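Local coordinates for protein ICChI, a glycosylated chitinase (Ipomoea carnea, PDB 6IDN) that acts as a glycosylated plant chitinase of family 18 with lysozyme activity, probably hydrolysing the beta-1,4 glycosidic bonds of chitin, at residues A[198-201]-A[202-206]. Sequence-based numbering, arbitrary orientation.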
loop_
_atom_site.group_PDB
_atom_site.type_symbol
_atom_site.label_atom_id
_atom_site.label_comp_id
_atom_site.label_asym_id
_atom_site.label_seq_id
_atom_site.Cartn_x
_atom_site.Cartn_y
_atom_site.Cartn_z
ATOM N N LEU A 198 -16.766 -4.785 11.861
ATOM C CA LEU A 198 -16.027 -3.959 10.910
ATOM C C LEU A 198 -16.379 -2.488 11.089
ATOM O O LEU A 198 -15.497 -1.626 11.191
ATOM C CB LEU A 198 -16.343 -4.428 9.485
ATOM C CG LEU A 198 -15.743 -3.678 8.300
ATOM C CD1 LEU A 198 -15.696 -4.660 7.133
ATOM C CD2 LEU A 198 -16.578 -2.442 7.915
ATOM N N LEU A 199 -17.678 -2.188 11.114
ATOM C CA LEU A 199 -18.109 -0.800 11.225
ATOM C C LEU A 199 -17.743 -0.208 12.583
ATOM O O LEU A 199 -17.366 0.966 12.669
ATOM C CB LEU A 199 -19.613 -0.716 10.976
ATOM C CG LEU A 199 -20.002 -1.050 9.534
ATOM C CD1 LEU A 199 -21.523 -1.139 9.392
ATOM C CD2 LEU A 199 -19.413 -0.026 8.555
ATOM N N ASN A 200 -17.824 -1.008 13.653
ATOM C CA ASN A 200 -17.404 -0.515 14.964
ATOM C C ASN A 200 -15.916 -0.176 14.977
ATOM O O ASN A 200 -15.510 0.867 15.502
ATOM C CB ASN A 200 -17.730 -1.544 16.045
ATOM C CG ASN A 200 -19.210 -1.573 16.398
ATOM O OD1 ASN A 200 -19.969 -0.657 16.056
ATOM N ND2 ASN A 200 -19.626 -2.620 17.099
ATOM N N SER A 201 -15.085 -1.059 14.422
ATOM C CA SER A 201 -13.662 -0.765 14.294
ATOM C C SER A 201 -13.439 0.514 13.497
ATOM O O SER A 201 -12.698 1.411 13.921
ATOM C CB SER A 201 -12.954 -1.940 13.616
ATOM O OG SER A 201 -11.581 -1.660 13.415
ATOM N N TRP A 202 -14.069 0.604 12.323
ATOM C CA TRP A 202 -13.943 1.802 11.496
ATOM C C TRP A 202 -14.367 3.057 12.260
ATOM O O TRP A 202 -13.593 4.018 12.374
ATOM C CB TRP A 202 -14.781 1.619 10.230
ATOM C CG TRP A 202 -14.768 2.772 9.284
ATOM C CD1 TRP A 202 -15.564 3.872 9.337
ATOM C CD2 TRP A 202 -13.933 2.933 8.122
ATOM N NE1 TRP A 202 -15.274 4.717 8.293
ATOM C CE2 TRP A 202 -14.289 4.157 7.523
ATOM C CE3 TRP A 202 -12.927 2.157 7.533
ATOM C CZ2 TRP A 202 -13.670 4.638 6.359
ATOM C CZ3 TRP A 202 -12.313 2.630 6.362
ATOM C CH2 TRP A 202 -12.688 3.855 5.795
ATOM N N ASN A 203 -15.582 3.049 12.821
ATOM C CA ASN A 203 -16.164 4.266 13.391
ATOM C C ASN A 203 -15.541 4.642 14.728
ATOM O O ASN A 203 -15.421 5.834 15.044
ATOM C CB ASN A 203 -17.667 4.091 13.592
ATOM C CG ASN A 203 -18.440 4.146 12.308
ATOM O OD1 ASN A 203 -18.082 4.882 11.381
ATOM N ND2 ASN A 203 -19.535 3.385 12.249
ATOM N N ASN A 204 -15.163 3.657 15.532
ATOM C CA ASN A 204 -14.738 3.941 16.896
ATOM C C ASN A 204 -13.233 4.034 17.049
ATOM O O ASN A 204 -12.756 4.766 17.928
ATOM C CB ASN A 204 -15.279 2.875 17.853
ATOM C CG ASN A 204 -16.791 2.847 17.885
ATOM O OD1 ASN A 204 -17.439 3.846 17.582
ATOM N ND2 ASN A 204 -17.364 1.718 18.285
ATOM N N ASP A 205 -12.478 3.321 16.213
ATOM C CA ASP A 205 -11.034 3.238 16.355
ATOM C C ASP A 205 -10.326 3.954 15.214
ATOM O O ASP A 205 -9.609 4.929 15.449
ATOM C CB ASP A 205 -10.578 1.764 16.417
ATOM C CG ASP A 205 -11.096 1.027 17.659
ATOM O OD1 ASP A 205 -11.425 1.683 18.671
ATOM O OD2 ASP A 205 -11.164 -0.227 17.621
ATOM N N TRP A 206 -10.537 3.514 13.973
ATOM C CA TRP A 206 -9.742 4.044 12.872
ATOM C C TRP A 206 -10.132 5.472 12.519
ATOM O O TRP A 206 -9.310 6.211 11.957
ATOM C CB TRP A 206 -9.852 3.097 11.667
ATOM C CG TRP A 206 -9.110 1.832 11.985
ATOM C CD1 TRP A 206 -9.653 0.612 12.316
ATOM C CD2 TRP A 206 -7.695 1.692 12.114
ATOM N NE1 TRP A 206 -8.647 -0.287 12.613
ATOM C CE2 TRP A 206 -7.438 0.354 12.500
ATOM C CE3 TRP A 206 -6.611 2.562 11.929
ATOM C CZ2 TRP A 206 -6.142 -0.134 12.681
ATOM C CZ3 TRP A 206 -5.327 2.080 12.121
ATOM C CH2 TRP A 206 -5.102 0.743 12.496
HETATM O O HOH W 1 -20.339 1.505 14.357
HETATM O O HOH W 2 -10.403 -2.127 15.823
#
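The carbonyl of Ser-201 takes two backbone N-H groups where the helix widens at its C-terminal end. Trp-206 N reaches Ser-201 O at 3.0 Å, nearly in line with the C=O, in a pi-type i to i+5 bond, while Asp-205 N approaches the same oxygen from 35° off the carbonyl plane. Earlier turns are regular alpha: Trp-202 N bonds to Leu-198 O (2.9 Å) and Asn-203 N to Leu-199 O (2.7 Å). Helix 196-206 links parallel strands 178-182 and 213-219 in a beta-alpha-beta crossover of the TIM barrel. A chi1 of 179° swings the Trp-202 indole away from its own backbone N and onto Leu-214 and Leu-216 of the second strand, and its NE1 donates a hydrogen bond to Thr-247 OG1. Ser-201 OG lies at the indole edge of Trp-206, 3.2 Å from CD1; NE1 of that ring hydrogen-bonds to Cys-160 O. Two waters bridge pairs of polar side chains: one links Ser-201 OG to Asp-205 OD2, and another donates to Asn-200 OD1 (2.8 Å) and accepts from Asn-203 ND2 (2.9 Å). A leucine at Asn-203, with no N-H to give this water, would probably leave the Asn-200 amide freer to turn. The amides of Asn-200 and Asn-204 run side by side, their planes 15° apart.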